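Local coordinates for coat protein (Leviviridae sp., PDB 6YFR) that forms the protein shell of a single-stranded RNA bacteriophage, pairing with a second copy into an interlocked dimer that assembles into virus-like particles, at the interface of chains A and B. Numbering follows the deposited sequence. Chains: chain A/B, coat protein.

Contact 1: the interface of chains A and B. Residues chain A 79, 94-95, 98-99; chain B 1, 109, 113.
In the two-fold dimer interface of the levivirus coat protein, the carboxylate of A:Asp99 meets the guanidinium of B:Arg109 with their planes turned 68° apart. OD2 of A:Asp99 lies in the guanidinium plane at its edge, 3.0 Å from NH2 of B:Arg109, and CD1 of B:Leu113 borders the same flat group from within its own chain. OD1 of A:Asp99 is displaced towards one face; towards that face, too, CD2 of A:Leu98 sits over NE of B:Arg109 at 4.0 Å. Here helix 90-107 of one subunit packs against helix 109-114 of the other. NH2 of B:Arg109 makes a salt bridge to OD1 of A:Asp99 at a modelled 2.4 Å, approaching on the syn side, 25° out of the carboxylate plane. The arginine gets there with its chain extended from CG to NE. On the other oxygen, the chain-start amine N of B:Ala1 donates a hydrogen bond to OD2 of A:Asp99 at 2.6 Å, on its anti lone pair, which would probably stabilise a charged carboxylate between arginine and amine. Beside this polar group B:Leu113 inserts its branched end: CD2 touches CD2 of A:Leu98 at 3.7 Å and CD2 of A:Leu79, on strand 70-82, at 4.0 Å. The side chains of B:Leu113 and A:Val95 cross at about a right angle, CD1 of B:Leu113 meeting CG2 of A:Val95 at 3.7 Å. CG of B:Leu113, anti to its carbonyl carbon (chi1 -70°), is carried towards A:Leu98.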
loop_
_atom_site.group_PDB
_atom_site.type_symbol
_atom_site.label_atom_id
_atom_site.label_comp_id
_atom_site.label_asym_id
_atom_site.label_seq_id
_atom_site.Cartn_x
_atom_site.Cartn_y
_atom_site.Cartn_z
ATOM N N LEU A 79 -43.921 -52.644 21.438
ATOM C CA LEU A 79 -45.109 -52.215 22.168
ATOM C C LEU A 79 -44.705 -51.159 23.186
ATOM O O LEU A 79 -43.693 -51.317 23.880
ATOM C CB LEU A 79 -45.792 -53.395 22.869
ATOM C CG LEU A 79 -46.984 -53.084 23.776
ATOM C CD1 LEU A 79 -48.132 -52.477 22.986
ATOM C CD2 LEU A 79 -47.435 -54.342 24.505
ATOM N N THR A 94 -53.551 -51.467 26.800
ATOM C CA THR A 94 -52.354 -52.092 26.246
ATOM C C THR A 94 -52.596 -53.570 25.975
ATOM O O THR A 94 -52.155 -54.106 24.948
ATOM C CB THR A 94 -51.165 -51.908 27.193
ATOM O OG1 THR A 94 -51.548 -52.284 28.522
ATOM C CG2 THR A 94 -50.687 -50.462 27.197
ATOM N N VAL A 95 -53.308 -54.243 26.884
ATOM C CA VAL A 95 -53.683 -55.636 26.644
ATOM C C VAL A 95 -54.532 -55.744 25.383
ATOM O O VAL A 95 -54.308 -56.616 24.532
ATOM C CB VAL A 95 -54.414 -56.215 27.867
ATOM C CG1 VAL A 95 -55.093 -57.523 27.501
ATOM C CG2 VAL A 95 -53.441 -56.424 29.013
ATOM N N LEU A 98 -52.336 -55.317 22.269
ATOM C CA LEU A 98 -51.573 -56.527 21.971
ATOM C C LEU A 98 -52.466 -57.608 21.368
ATOM O O LEU A 98 -52.072 -58.300 20.416
ATOM C CB LEU A 98 -50.890 -57.035 23.240
ATOM C CG LEU A 98 -50.151 -58.370 23.146
ATOM C CD1 LEU A 98 -49.113 -58.315 22.045
ATOM C CD2 LEU A 98 -49.504 -58.714 24.484
ATOM N N ASP A 99 -53.680 -57.759 21.905
ATOM C CA ASP A 99 -54.598 -58.757 21.369
ATOM C C ASP A 99 -55.030 -58.400 19.953
ATOM O O ASP A 99 -55.183 -59.286 19.105
ATOM C CB ASP A 99 -55.808 -58.906 22.289
ATOM C CG ASP A 99 -55.452 -59.558 23.609
ATOM O OD1 ASP A 99 -54.480 -60.345 23.635
ATOM O OD2 ASP A 99 -56.137 -59.285 24.618
ATOM N N ALA B 1 -58.357 -58.104 25.069
ATOM C CA ALA B 1 -59.495 -58.222 24.165
ATOM C C ALA B 1 -59.200 -57.583 22.822
ATOM O O ALA B 1 -58.893 -56.394 22.751
ATOM C CB ALA B 1 -60.725 -57.586 24.774
ATOM N N ARG B 109 -45.858 -63.108 27.062
ATOM C CA ARG B 109 -46.916 -62.103 27.142
ATOM C C ARG B 109 -46.805 -61.271 28.416
ATOM O O ARG B 109 -46.884 -60.036 28.375
ATOM C CB ARG B 109 -48.284 -62.779 27.056
ATOM C CG ARG B 109 -49.428 -61.873 27.446
ATOM C CD ARG B 109 -50.741 -62.378 26.885
ATOM N NE ARG B 109 -51.690 -61.283 26.713
ATOM C CZ ARG B 109 -52.800 -61.363 25.990
ATOM N NH1 ARG B 109 -53.110 -62.493 25.372
ATOM N NH2 ARG B 109 -53.602 -60.311 25.894
ATOM N N LEU B 113 -45.957 -57.283 28.604
ATOM C CA LEU B 113 -46.943 -56.349 29.135
ATOM C C LEU B 113 -46.456 -55.642 30.390
ATOM O O LEU B 113 -46.940 -54.548 30.700
ATOM C CB LEU B 113 -48.259 -57.075 29.433
ATOM C CG LEU B 113 -49.057 -57.559 28.221
ATOM C CD1 LEU B 113 -50.287 -58.309 28.681
ATOM C CD2 LEU B 113 -49.443 -56.390 27.338
#

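Contact 2: the interface of chains A and B. Residues chain A 11-14, 18, 37; chain B 117-118.
The C-terminal tail of chain B, just beyond helix 109-114, reaches the loop of chain A that leads into strand 16-22, bringing B:Leu117 and B:Leu118 against A:Pro11 to A:Pro14 in the coat protein dimer. The tail is fixed to the loop through its main chain: the amide N of B:Leu117 donates a hydrogen bond to the carbonyl O of A:Pro14 at 3.1 Å. The side chain of B:Leu117 slides antiparallel past A:Gln37 of strand 34-41. Its CD2 methyl covers the flat amide of A:Gln37, 3.4 Å from CD, while the extended glutamine chain continues the contact through CG. The other methyl, CD1, turns to the carbonyl O of A:Thr13 at 3.6 Å. The ring of A:Pro11 covers the base of the same leucine, CB to CB of B:Leu117 at 3.7 Å. Next along the tail, CG of B:Leu118 lies anti to its carbonyl carbon (chi1 -61°), and the isobutyl group spreads along the loop. CD2 of B:Leu118 contacts CB of A:Pro11 at 3.9 Å, and CD1 meets ring carbon CD of A:Pro14 at 3.9 Å.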
loop_
_atom_site.group_PDB
_atom_site.type_symbol
_atom_site.label_atom_id
_atom_site.label_comp_id
_atom_site.label_asym_id
_atom_site.label_seq_id
_atom_site.Cartn_x
_atom_site.Cartn_y
_atom_site.Cartn_z
ATOM N N PRO A 11 -32.066 -63.498 30.902
ATOM C CA PRO A 11 -32.349 -62.156 31.417
ATOM C C PRO A 11 -31.598 -61.894 32.709
ATOM O O PRO A 11 -31.483 -62.760 33.580
ATOM C CB PRO A 11 -33.867 -62.166 31.633
ATOM C CG PRO A 11 -34.205 -63.598 31.824
ATOM C CD PRO A 11 -33.269 -64.350 30.918
ATOM N N VAL A 12 -31.091 -60.679 32.819
ATOM C CA VAL A 12 -30.242 -60.264 33.920
ATOM C C VAL A 12 -30.970 -59.287 34.833
ATOM O O VAL A 12 -31.051 -59.486 36.046
ATOM C CB VAL A 12 -28.934 -59.652 33.373
ATOM C CG1 VAL A 12 -28.048 -59.187 34.492
ATOM C CG2 VAL A 12 -28.227 -60.650 32.454
ATOM N N THR A 13 -31.525 -58.232 34.255
ATOM C CA THR A 13 -32.280 -57.201 34.934
ATOM C C THR A 13 -33.594 -56.999 34.195
ATOM O O THR A 13 -33.733 -57.426 33.043
ATOM C CB THR A 13 -31.483 -55.889 34.980
ATOM O OG1 THR A 13 -31.109 -55.514 33.649
ATOM C CG2 THR A 13 -30.230 -56.061 35.828
ATOM N N PRO A 14 -34.586 -56.369 34.833
ATOM C CA PRO A 14 -35.859 -56.114 34.134
ATOM C C PRO A 14 -35.700 -55.391 32.806
ATOM O O PRO A 14 -36.435 -55.684 31.853
ATOM C CB PRO A 14 -36.650 -55.275 35.153
ATOM C CG PRO A 14 -35.628 -54.800 36.148
ATOM C CD PRO A 14 -34.639 -55.903 36.223
ATOM N N SER A 18 -32.464 -60.078 26.253
ATOM C CA SER A 18 -32.377 -61.517 26.439
ATOM C C SER A 18 -32.400 -62.160 25.060
ATOM O O SER A 18 -33.122 -61.697 24.174
ATOM C CB SER A 18 -33.530 -62.039 27.303
ATOM O OG SER A 18 -33.628 -63.450 27.235
ATOM N N GLN A 37 -35.363 -60.441 22.899
ATOM C CA GLN A 37 -36.346 -59.617 23.590
ATOM C C GLN A 37 -35.635 -58.458 24.274
ATOM O O GLN A 37 -34.634 -58.657 24.969
ATOM C CB GLN A 37 -37.142 -60.419 24.622
ATOM C CG GLN A 37 -38.149 -59.560 25.375
ATOM C CD GLN A 37 -38.831 -60.289 26.517
ATOM O OE1 GLN A 37 -38.626 -61.487 26.724
ATOM N NE2 GLN A 37 -39.651 -59.561 27.271
ATOM N N LEU B 117 -37.990 -58.339 31.968
ATOM C CA LEU B 117 -37.442 -59.529 31.324
ATOM C C LEU B 117 -37.427 -60.740 32.240
ATOM O O LEU B 117 -37.361 -61.871 31.747
ATOM C CB LEU B 117 -36.016 -59.266 30.845
ATOM C CG LEU B 117 -35.827 -58.352 29.642
ATOM C CD1 LEU B 117 -34.373 -57.970 29.540
ATOM C CD2 LEU B 117 -36.276 -59.065 28.388
ATOM N N LEU B 118 -37.471 -60.535 33.557
ATOM C CA LEU B 118 -37.271 -61.628 34.497
ATOM C C LEU B 118 -38.514 -62.476 34.719
ATOM O O LEU B 118 -38.404 -63.547 35.326
ATOM C CB LEU B 118 -36.789 -61.079 35.839
ATOM C CG LEU B 118 -35.462 -60.322 35.806
ATOM C CD1 LEU B 118 -35.202 -59.690 37.151
ATOM C CD2 LEU B 118 -34.329 -61.263 35.429
#

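Contact 3: the interface of chains A and B. Residues chain A 1-2, 109, 113; chain B 95, 98-99.
A:Arg109 reaches B:Asp99 through a salt bridge, a polar contact of the symmetry-related half of the dimer interface. NH2 of A:Arg109 is placed 2.4 Å from OD1 of B:Asp99, a spacing too short to interpret closely at this resolution, and OD1 is tilted 34° out of the guanidinium plane. NH2 of A:Arg109 also lies 3.0 Å from OD2 of B:Asp99, which stands in plane at the guanidinium edge, so both carboxylate oxygens cluster about one end of the arginine. A second polar contact comes from the start of chain A, where the terminal amine N of A:Ala1 donates to B:Asp99 OD2 at 2.5 Å, on the lone pair facing away from OD1. The backbone N of A:Ser2 follows, approaching CB of B:Asp99 at 3.6 Å. The carboxylate is directed between the arginine and the chain-start amine with CG beside its own backbone N (chi1 -69°). Apolar packing joins helix 90-107 of chain B to helix 109-114 of chain A. A:Leu113 divides its methyls, CD2 to CD2 of B:Leu98 at 3.7 Å and CD1 to CG2 of B:Val95 at 3.7 Å. CG1 of B:Val95 instead faces NH2 of A:Arg109, 3.6 Å away. Together these contacts tie the N-terminus and C-terminal helix of chain A to the long helix of chain B, probably helping to hold the dimer together as a building block of the particle.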
loop_
_atom_site.group_PDB
_atom_site.type_symbol
_atom_site.label_atom_id
_atom_site.label_comp_id
_atom_site.label_asym_id
_atom_site.label_seq_id
_atom_site.Cartn_x
_atom_site.Cartn_y
_atom_site.Cartn_z
ATOM N N ALA A 1 -43.966 -73.032 10.876
ATOM C CA ALA A 1 -43.532 -73.824 12.022
ATOM C C ALA A 1 -42.689 -72.997 12.973
ATOM O O ALA A 1 -41.655 -72.455 12.582
ATOM C CB ALA A 1 -42.747 -75.033 11.564
ATOM N N SER A 2 -43.131 -72.907 14.224
ATOM C CA SER A 2 -42.337 -72.240 15.245
ATOM C C SER A 2 -40.966 -72.896 15.339
ATOM O O SER A 2 -40.856 -74.124 15.402
ATOM C CB SER A 2 -43.054 -72.300 16.593
ATOM O OG SER A 2 -42.297 -71.658 17.606
ATOM N N ARG A 109 -52.619 -63.060 7.573
ATOM C CA ARG A 109 -51.410 -63.869 7.439
ATOM C C ARG A 109 -50.985 -64.009 5.979
ATOM O O ARG A 109 -49.808 -63.826 5.642
ATOM C CB ARG A 109 -51.629 -65.243 8.071
ATOM C CG ARG A 109 -50.563 -66.250 7.706
ATOM C CD ARG A 109 -50.523 -67.388 8.704
ATOM N NE ARG A 109 -49.198 -67.998 8.746
ATOM C CZ ARG A 109 -48.781 -68.813 9.706
ATOM N NH1 ARG A 109 -49.588 -69.126 10.709
ATOM N NH2 ARG A 109 -47.556 -69.320 9.656
ATOM N N LEU A 113 -47.574 -62.499 4.324
ATOM C CA LEU A 113 -46.563 -63.399 3.782
ATOM C C LEU A 113 -46.355 -63.207 2.288
ATOM O O LEU A 113 -45.282 -63.539 1.774
ATOM C CB LEU A 113 -46.939 -64.856 4.066
ATOM C CG LEU A 113 -46.862 -65.305 5.526
ATOM C CD1 LEU A 113 -47.325 -66.740 5.648
ATOM C CD2 LEU A 113 -45.451 -65.153 6.055
ATOM N N VAL B 95 -42.247 -68.188 6.757
ATOM C CA VAL B 95 -43.374 -68.733 7.513
ATOM C C VAL B 95 -42.925 -69.138 8.912
ATOM O O VAL B 95 -43.586 -68.831 9.912
ATOM C CB VAL B 95 -44.007 -69.916 6.760
ATOM C CG1 VAL B 95 -44.938 -70.685 7.681
ATOM C CG2 VAL B 95 -44.757 -69.422 5.537
ATOM N N LEU B 98 -42.379 -66.024 11.080
ATOM C CA LEU B 98 -43.643 -65.458 11.549
ATOM C C LEU B 98 -44.245 -66.306 12.666
ATOM O O LEU B 98 -44.764 -65.772 13.660
ATOM C CB LEU B 98 -44.618 -65.330 10.380
ATOM C CG LEU B 98 -46.042 -64.878 10.708
ATOM C CD1 LEU B 98 -46.011 -63.553 11.441
ATOM C CD2 LEU B 98 -46.873 -64.774 9.433
ATOM N N ASP B 99 -44.176 -67.632 12.524
ATOM C CA ASP B 99 -44.710 -68.508 13.561
ATOM C C ASP B 99 -43.909 -68.386 14.849
ATOM O O ASP B 99 -44.479 -68.431 15.946
ATOM C CB ASP B 99 -44.736 -69.953 13.066
ATOM C CG ASP B 99 -45.765 -70.173 11.978
ATOM O OD1 ASP B 99 -46.775 -69.435 11.964
ATOM O OD2 ASP B 99 -45.567 -71.077 11.138
#

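Contacts 1 and 3 are the same arrangement with the chains exchanged, their C-alpha centres about 20 Å apart across the dimer two-fold. Each subunit thus presents helix 90-107 in one and helix 109-114 with its N-terminus in the other. The C-alpha centre of contact 2 is about 19 Å from that of contact 1 and about 25 Å from that of contact 3. It continues contact 1 along chain B, where the short helix gives way to the C-terminal tail, and it too has a symmetry twin. The C-terminal part of each subunit therefore grips its partner at successive points, consistent with an interlocked dimer that enters the shell as one unit.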